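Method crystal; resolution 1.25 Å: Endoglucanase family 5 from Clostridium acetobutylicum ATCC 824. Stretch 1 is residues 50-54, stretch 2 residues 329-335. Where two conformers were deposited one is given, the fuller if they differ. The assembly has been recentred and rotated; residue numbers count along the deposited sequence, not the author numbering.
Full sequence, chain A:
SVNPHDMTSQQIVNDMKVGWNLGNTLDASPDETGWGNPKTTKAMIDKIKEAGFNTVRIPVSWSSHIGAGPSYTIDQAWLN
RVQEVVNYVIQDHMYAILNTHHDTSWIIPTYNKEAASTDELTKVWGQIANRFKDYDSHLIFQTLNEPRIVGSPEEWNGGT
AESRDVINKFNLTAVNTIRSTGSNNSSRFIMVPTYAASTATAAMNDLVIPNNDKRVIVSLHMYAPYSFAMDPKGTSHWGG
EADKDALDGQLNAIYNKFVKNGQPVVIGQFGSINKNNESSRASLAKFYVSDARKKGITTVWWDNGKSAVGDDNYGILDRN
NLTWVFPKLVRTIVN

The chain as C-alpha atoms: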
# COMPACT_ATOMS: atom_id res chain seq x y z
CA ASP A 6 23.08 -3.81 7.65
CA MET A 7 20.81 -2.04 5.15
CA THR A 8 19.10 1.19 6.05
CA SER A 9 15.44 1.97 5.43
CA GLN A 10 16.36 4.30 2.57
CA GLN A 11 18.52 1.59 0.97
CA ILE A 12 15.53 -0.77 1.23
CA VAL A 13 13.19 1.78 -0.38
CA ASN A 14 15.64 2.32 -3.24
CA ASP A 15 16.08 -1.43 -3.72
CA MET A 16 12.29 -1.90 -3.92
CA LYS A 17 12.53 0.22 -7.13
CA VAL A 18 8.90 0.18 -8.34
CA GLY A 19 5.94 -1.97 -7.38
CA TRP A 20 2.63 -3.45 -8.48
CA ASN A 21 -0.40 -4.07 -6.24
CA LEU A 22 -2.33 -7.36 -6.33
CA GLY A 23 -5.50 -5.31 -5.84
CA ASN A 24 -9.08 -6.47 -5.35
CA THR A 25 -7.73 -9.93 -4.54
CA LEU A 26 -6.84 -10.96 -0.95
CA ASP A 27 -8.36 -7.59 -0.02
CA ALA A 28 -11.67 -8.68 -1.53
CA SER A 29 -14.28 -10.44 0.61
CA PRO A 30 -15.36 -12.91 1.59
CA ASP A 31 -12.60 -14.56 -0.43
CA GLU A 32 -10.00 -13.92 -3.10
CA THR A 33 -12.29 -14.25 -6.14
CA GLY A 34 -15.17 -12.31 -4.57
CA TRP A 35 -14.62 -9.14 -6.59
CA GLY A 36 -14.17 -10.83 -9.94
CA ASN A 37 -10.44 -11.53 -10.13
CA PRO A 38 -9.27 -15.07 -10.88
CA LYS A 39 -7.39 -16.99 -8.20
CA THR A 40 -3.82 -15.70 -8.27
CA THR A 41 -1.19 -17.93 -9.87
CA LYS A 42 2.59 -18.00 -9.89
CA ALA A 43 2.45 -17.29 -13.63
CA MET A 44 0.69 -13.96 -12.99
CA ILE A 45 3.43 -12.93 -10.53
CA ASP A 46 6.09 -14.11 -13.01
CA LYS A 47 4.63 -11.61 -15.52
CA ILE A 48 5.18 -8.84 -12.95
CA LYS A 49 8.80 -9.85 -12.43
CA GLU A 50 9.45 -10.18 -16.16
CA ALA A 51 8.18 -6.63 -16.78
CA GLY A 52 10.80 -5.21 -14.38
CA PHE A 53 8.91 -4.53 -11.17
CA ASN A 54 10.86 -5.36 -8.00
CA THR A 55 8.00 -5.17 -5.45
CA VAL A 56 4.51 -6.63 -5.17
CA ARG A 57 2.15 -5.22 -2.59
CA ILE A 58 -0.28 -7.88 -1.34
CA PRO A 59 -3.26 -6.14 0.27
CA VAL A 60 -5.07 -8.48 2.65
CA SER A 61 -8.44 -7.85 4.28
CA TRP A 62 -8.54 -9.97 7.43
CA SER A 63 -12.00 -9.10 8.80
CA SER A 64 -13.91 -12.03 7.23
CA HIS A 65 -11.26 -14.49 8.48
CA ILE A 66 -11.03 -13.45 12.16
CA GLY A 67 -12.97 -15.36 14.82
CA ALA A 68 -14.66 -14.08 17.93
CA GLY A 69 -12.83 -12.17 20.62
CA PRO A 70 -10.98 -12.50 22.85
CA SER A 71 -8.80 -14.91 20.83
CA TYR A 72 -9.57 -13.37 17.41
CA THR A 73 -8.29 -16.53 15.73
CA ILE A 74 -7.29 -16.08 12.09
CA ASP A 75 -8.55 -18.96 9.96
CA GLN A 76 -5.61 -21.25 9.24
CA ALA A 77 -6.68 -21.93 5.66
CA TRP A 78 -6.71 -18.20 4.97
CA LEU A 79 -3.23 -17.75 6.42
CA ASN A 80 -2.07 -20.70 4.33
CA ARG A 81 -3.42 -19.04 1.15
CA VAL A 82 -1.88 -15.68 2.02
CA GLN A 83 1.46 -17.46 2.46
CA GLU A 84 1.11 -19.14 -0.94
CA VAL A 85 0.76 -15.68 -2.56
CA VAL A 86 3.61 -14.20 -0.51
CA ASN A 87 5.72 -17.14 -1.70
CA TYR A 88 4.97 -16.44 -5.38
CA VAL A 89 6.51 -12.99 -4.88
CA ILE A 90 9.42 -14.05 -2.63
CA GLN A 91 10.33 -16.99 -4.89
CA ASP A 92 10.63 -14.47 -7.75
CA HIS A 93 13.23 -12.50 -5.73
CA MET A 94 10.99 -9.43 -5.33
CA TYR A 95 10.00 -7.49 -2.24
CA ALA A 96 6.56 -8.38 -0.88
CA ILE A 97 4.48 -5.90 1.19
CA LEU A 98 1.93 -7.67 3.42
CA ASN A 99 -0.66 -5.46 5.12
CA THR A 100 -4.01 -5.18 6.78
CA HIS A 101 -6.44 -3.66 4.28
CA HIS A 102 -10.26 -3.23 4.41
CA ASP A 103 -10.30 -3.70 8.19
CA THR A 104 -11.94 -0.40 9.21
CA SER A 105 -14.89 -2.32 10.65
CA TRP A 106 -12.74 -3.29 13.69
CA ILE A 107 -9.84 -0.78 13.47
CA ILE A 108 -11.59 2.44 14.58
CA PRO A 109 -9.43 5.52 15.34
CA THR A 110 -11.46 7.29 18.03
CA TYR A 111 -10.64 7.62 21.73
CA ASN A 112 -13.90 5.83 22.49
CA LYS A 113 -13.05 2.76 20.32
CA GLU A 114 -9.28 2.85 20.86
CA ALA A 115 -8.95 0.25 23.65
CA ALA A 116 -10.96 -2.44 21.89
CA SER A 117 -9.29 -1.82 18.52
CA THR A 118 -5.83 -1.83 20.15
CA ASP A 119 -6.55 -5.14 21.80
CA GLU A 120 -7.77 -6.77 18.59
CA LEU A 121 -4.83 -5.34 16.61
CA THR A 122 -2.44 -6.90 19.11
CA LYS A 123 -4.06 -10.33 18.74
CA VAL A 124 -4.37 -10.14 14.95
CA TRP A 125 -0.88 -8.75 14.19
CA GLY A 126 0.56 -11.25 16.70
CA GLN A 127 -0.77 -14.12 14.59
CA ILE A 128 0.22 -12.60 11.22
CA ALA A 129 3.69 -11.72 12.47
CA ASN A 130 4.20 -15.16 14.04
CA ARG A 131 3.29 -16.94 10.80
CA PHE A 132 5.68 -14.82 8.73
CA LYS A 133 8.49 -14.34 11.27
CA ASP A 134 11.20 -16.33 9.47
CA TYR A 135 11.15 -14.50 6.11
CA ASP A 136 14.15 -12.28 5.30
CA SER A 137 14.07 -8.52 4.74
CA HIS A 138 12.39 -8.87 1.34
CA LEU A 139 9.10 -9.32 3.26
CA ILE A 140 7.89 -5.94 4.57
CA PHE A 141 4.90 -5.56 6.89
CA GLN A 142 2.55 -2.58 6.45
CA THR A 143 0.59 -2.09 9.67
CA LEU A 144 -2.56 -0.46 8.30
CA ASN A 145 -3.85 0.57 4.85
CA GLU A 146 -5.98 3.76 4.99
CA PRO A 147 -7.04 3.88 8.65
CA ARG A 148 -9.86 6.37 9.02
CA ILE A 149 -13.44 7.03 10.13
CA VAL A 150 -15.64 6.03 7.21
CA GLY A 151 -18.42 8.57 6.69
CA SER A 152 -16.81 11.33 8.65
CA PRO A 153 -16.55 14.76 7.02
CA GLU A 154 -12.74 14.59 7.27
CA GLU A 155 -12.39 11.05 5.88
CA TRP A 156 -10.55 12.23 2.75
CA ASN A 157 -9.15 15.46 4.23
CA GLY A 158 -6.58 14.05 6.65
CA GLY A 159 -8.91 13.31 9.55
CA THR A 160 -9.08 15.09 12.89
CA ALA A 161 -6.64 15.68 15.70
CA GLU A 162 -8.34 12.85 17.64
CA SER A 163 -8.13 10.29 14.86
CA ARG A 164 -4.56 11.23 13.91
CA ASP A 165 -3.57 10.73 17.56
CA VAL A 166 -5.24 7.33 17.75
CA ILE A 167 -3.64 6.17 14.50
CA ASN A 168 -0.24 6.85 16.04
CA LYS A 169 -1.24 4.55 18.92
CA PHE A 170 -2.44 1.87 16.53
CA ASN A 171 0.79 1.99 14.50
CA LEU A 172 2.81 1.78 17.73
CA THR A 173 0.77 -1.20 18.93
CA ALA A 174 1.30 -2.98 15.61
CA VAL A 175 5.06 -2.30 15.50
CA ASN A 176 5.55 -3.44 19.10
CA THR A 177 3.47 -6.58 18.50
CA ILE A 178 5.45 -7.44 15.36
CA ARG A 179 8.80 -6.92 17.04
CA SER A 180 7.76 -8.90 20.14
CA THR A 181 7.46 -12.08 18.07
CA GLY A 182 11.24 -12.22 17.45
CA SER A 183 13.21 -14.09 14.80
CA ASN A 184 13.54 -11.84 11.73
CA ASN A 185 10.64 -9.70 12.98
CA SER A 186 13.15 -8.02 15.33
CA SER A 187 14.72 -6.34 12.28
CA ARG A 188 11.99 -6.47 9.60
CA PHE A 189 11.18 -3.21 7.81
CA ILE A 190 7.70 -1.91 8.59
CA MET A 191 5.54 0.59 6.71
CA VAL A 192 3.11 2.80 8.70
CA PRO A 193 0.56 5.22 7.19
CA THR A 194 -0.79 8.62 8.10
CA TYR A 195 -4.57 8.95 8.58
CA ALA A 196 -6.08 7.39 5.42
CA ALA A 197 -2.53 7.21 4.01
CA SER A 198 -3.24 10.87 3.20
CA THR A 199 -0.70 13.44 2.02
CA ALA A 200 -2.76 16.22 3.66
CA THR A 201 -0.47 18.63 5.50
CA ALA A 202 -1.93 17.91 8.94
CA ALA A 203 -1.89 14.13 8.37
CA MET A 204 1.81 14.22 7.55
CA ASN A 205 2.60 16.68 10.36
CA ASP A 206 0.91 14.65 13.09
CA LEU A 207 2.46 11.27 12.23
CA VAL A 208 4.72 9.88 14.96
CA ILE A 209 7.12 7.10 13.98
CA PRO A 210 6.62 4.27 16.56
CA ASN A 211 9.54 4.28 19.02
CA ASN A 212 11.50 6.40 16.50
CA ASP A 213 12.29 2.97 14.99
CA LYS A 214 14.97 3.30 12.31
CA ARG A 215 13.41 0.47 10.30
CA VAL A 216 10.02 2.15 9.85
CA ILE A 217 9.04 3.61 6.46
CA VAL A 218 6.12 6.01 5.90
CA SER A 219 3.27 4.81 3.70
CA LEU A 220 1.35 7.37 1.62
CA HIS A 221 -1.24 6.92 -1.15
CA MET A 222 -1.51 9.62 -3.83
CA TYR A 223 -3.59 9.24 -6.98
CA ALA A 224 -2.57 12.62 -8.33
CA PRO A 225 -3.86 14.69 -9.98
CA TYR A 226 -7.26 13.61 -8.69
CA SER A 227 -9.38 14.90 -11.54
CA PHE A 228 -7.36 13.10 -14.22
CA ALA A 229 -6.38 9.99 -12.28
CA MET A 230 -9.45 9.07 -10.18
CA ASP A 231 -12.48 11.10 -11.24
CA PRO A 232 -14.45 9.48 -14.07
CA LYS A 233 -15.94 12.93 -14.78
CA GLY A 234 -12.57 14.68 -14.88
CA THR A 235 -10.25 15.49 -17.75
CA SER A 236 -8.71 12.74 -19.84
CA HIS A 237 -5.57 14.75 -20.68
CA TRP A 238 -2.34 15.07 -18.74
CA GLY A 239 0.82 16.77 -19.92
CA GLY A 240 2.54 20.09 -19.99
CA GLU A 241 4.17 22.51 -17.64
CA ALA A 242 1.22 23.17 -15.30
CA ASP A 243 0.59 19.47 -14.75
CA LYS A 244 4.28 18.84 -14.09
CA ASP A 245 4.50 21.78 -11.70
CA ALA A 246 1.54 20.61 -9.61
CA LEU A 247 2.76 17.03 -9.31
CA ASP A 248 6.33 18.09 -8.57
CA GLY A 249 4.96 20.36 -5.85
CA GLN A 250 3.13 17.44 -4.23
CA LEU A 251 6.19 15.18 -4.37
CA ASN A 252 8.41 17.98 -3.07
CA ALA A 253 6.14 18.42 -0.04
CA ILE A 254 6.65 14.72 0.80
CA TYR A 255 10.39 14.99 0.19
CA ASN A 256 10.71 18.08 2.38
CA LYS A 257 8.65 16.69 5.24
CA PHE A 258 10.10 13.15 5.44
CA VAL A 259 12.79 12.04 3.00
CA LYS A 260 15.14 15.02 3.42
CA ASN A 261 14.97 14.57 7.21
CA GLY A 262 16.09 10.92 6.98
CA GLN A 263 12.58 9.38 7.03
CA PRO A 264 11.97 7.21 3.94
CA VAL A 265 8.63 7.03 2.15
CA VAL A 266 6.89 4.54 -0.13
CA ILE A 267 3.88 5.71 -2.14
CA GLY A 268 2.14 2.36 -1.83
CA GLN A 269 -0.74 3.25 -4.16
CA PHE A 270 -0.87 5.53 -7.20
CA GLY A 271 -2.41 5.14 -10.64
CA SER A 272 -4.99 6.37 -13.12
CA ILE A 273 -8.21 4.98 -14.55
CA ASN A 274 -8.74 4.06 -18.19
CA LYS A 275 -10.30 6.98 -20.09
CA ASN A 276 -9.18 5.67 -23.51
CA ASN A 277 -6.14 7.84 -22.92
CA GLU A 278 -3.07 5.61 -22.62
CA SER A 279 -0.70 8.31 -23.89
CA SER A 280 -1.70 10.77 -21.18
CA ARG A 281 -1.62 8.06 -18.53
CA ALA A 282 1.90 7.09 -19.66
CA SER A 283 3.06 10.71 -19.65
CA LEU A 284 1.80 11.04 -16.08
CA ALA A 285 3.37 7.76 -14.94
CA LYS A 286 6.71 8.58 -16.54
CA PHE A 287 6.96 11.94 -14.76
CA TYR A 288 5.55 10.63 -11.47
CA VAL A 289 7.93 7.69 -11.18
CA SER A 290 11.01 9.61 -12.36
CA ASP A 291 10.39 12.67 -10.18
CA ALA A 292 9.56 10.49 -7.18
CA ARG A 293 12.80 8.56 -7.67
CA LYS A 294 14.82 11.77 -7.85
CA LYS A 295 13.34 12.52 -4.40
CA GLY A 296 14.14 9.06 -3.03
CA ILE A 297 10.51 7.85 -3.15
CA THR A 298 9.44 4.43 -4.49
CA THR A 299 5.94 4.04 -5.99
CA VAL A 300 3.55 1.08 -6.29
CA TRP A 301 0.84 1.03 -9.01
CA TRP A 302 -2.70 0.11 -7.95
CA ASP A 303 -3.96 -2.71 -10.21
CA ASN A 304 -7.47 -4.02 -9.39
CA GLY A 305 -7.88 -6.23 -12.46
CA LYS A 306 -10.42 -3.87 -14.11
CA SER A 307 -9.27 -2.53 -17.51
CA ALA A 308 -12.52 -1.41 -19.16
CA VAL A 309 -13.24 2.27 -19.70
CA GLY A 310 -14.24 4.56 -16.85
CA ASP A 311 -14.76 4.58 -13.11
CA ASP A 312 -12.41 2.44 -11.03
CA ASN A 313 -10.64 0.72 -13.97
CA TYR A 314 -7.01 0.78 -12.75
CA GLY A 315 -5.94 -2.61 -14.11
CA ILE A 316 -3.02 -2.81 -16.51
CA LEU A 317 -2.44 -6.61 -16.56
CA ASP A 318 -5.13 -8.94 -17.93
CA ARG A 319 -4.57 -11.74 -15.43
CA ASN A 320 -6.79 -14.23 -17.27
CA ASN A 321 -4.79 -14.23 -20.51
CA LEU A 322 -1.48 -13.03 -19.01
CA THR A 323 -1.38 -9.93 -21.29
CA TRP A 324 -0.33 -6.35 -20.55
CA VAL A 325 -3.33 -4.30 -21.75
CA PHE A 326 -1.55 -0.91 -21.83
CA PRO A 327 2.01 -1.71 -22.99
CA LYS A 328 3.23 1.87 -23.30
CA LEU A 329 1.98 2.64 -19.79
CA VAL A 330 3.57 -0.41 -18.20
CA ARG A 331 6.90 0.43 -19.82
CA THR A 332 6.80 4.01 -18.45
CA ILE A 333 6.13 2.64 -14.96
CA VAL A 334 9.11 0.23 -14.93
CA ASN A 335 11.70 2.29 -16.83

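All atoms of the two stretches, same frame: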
# COMPACT_ATOMS: atom_id res chain seq x y z
N GLU A 50 8.90 -10.28 -14.82
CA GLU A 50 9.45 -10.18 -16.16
C GLU A 50 9.33 -8.78 -16.73
O GLU A 50 10.15 -8.37 -17.57
CB GLU A 50 8.74 -11.18 -17.08
CG GLU A 50 9.13 -12.65 -16.79
CD GLU A 50 8.16 -13.71 -17.35
OE1 GLU A 50 7.16 -13.40 -18.06
OE2 GLU A 50 8.39 -14.92 -17.05
N ALA A 51 8.34 -8.00 -16.30
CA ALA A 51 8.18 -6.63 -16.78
C ALA A 51 9.20 -5.69 -16.15
O ALA A 51 9.46 -4.61 -16.71
CB ALA A 51 6.77 -6.12 -16.51
N GLY A 52 9.79 -6.04 -15.02
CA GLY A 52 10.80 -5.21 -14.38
C GLY A 52 10.39 -4.60 -13.05
O GLY A 52 11.16 -3.80 -12.50
N PHE A 53 9.23 -4.92 -12.52
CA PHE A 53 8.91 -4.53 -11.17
C PHE A 53 9.82 -5.27 -10.21
O PHE A 53 10.24 -6.40 -10.50
CB PHE A 53 7.46 -4.88 -10.85
CG PHE A 53 6.45 -4.05 -11.60
CD1 PHE A 53 5.89 -4.53 -12.78
CD2 PHE A 53 6.06 -2.81 -11.13
CE1 PHE A 53 4.94 -3.81 -13.45
CE2 PHE A 53 5.11 -2.05 -11.80
CZ PHE A 53 4.55 -2.55 -12.97
N ASN A 54 10.12 -4.66 -9.05
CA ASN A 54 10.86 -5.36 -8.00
C ASN A 54 10.11 -5.49 -6.69
O ASN A 54 10.69 -6.01 -5.72
CB ASN A 54 12.27 -4.79 -7.76
CG ASN A 54 13.21 -5.81 -7.14
OD1 ASN A 54 13.21 -6.96 -7.54
ND2 ASN A 54 14.02 -5.38 -6.18
N LEU A 329 2.11 2.25 -21.18
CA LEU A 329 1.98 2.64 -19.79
C LEU A 329 2.83 1.76 -18.90
O LEU A 329 3.55 2.26 -18.03
CB LEU A 329 0.50 2.61 -19.41
CG LEU A 329 0.13 2.84 -17.97
CD1 LEU A 329 0.69 4.15 -17.40
CD2 LEU A 329 -1.34 2.78 -17.79
N VAL A 330 2.77 0.44 -19.07
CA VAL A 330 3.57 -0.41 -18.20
C VAL A 330 5.04 -0.06 -18.35
O VAL A 330 5.78 0.03 -17.36
CB VAL A 330 3.29 -1.90 -18.47
CG1 VAL A 330 4.05 -2.77 -17.42
CG2 VAL A 330 1.82 -2.23 -18.41
N ARG A 331 5.49 0.13 -19.60
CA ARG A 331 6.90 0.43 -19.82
C ARG A 331 7.32 1.73 -19.14
O ARG A 331 8.43 1.81 -18.58
CB ARG A 331 7.21 0.43 -21.32
CG ARG A 331 8.69 0.48 -21.66
CD ARG A 331 9.40 -0.81 -21.26
NE ARG A 331 10.81 -0.71 -21.60
CZ ARG A 331 11.68 -1.70 -21.46
NH1 ARG A 331 11.29 -2.87 -20.97
NH2 ARG A 331 12.94 -1.51 -21.82
N THR A 332 6.48 2.77 -19.16
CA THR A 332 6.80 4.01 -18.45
C THR A 332 6.87 3.82 -16.94
O THR A 332 7.57 4.58 -16.24
CB THR A 332 5.86 5.19 -18.78
OG1 THR A 332 4.50 4.95 -18.39
CG2 THR A 332 5.87 5.44 -20.28
N ILE A 333 6.08 2.89 -16.39
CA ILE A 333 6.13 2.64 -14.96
C ILE A 333 7.46 2.02 -14.55
O ILE A 333 8.03 2.40 -13.52
CB ILE A 333 4.93 1.80 -14.50
CG1 ILE A 333 3.59 2.55 -14.69
CG2 ILE A 333 5.08 1.35 -13.04
CD1 ILE A 333 2.40 1.68 -14.73
N VAL A 334 7.95 1.03 -15.32
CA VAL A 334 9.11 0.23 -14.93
C VAL A 334 10.44 0.76 -15.46
O VAL A 334 11.50 0.19 -15.13
CB VAL A 334 8.95 -1.24 -15.39
CG1 VAL A 334 7.74 -1.88 -14.74
CG2 VAL A 334 8.91 -1.35 -16.92
N ASN A 335 10.44 1.80 -16.27
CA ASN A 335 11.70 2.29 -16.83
C ASN A 335 12.56 2.99 -15.79
O ASN A 335 12.11 3.38 -14.70
CB ASN A 335 11.41 3.23 -18.00
CG ASN A 335 12.62 3.44 -18.89
OD1 ASN A 335 13.11 2.50 -19.53
ND2 ASN A 335 13.11 4.67 -18.95
OXT ASN A 335 13.77 3.20 -16.01
O HOH W 1 8.99 -4.32 -19.66

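A valine methyl sits almost squarely over the face of a phenylalanine ring: Val-334 CG1 lies 3.6 Å from the centroid of the Phe-53 ring, 11° off the ring normal, a CH-pi contact in which the weakly polarised methyl hydrogens meet the pi cloud. The residues that touch are at least 277 apart in sequence, one stretch at the end of a helix and the other in the last helical turn before the C-terminus.

No direct hydrogen bond crosses between the stretches, so the contact depends on apolar packing and one bridging water. The backbones come nearest where Gly-52 CA lies 5.7 Å from Val-334 CA. Gly-52 is the first residue to leave helical geometry, with phi of 113° and two bonds back into the last turn, a Schellman motif. At these angles a CB would be jammed against the carbonyl O of Ala-51, which by itself calls for glycine; an ideal CB would also point toward the second stretch and lie 3.6 Å from Val-334 CB. Without that atom, Val-334 packs close to the turn: its CG1 is 4.2 Å from Gly-52 C, and its CG2 is 3.3 Å from Ala-51 O, a tight van der Waals approach to the carbonyl.

The CA-to-CB bond of Phe-53 points sideways, but with chi1 at -69° (m) the ring end comes nearer to the helix. Val-330 and Ile-333 approach the ring obliquely, with Val-330 CG1 4.2 Å from Phe-53 CE1 and Ile-333 CG2 3.6 Å from Phe-53 CE2. Together with Val-334 they set aliphatic carbon against the helix-facing side of the buried ring, which suits a side chain that has no polar group to satisfy. The small Ala-51 adds a looser apolar contact, its CB 4.4 Å from Val-330 CG1.

The helix of the second stretch holds these side chains in place through its own backbone bonds, Ile-333 N to Leu-329 O at 3.1 Å and Val-334 N to Val-330 O at 3.1 Å. Thr-332 OG1 also donates to Leu-329 O at 2.9 Å, folding its hydroxyl back onto the preceding turn.

Polar linkage comes through water 1, which donates to Ala-51 O at 3.0 Å and accepts from Arg-331 NH1 at 3.0 Å. Although the Arg-331 CA-to-CB bond points away, the end of the side chain comes nearer the first stretch, so the water couples the Ala-51 carbonyl to a cationic group. In all, the two stretches bury 235 Å², both sides summed.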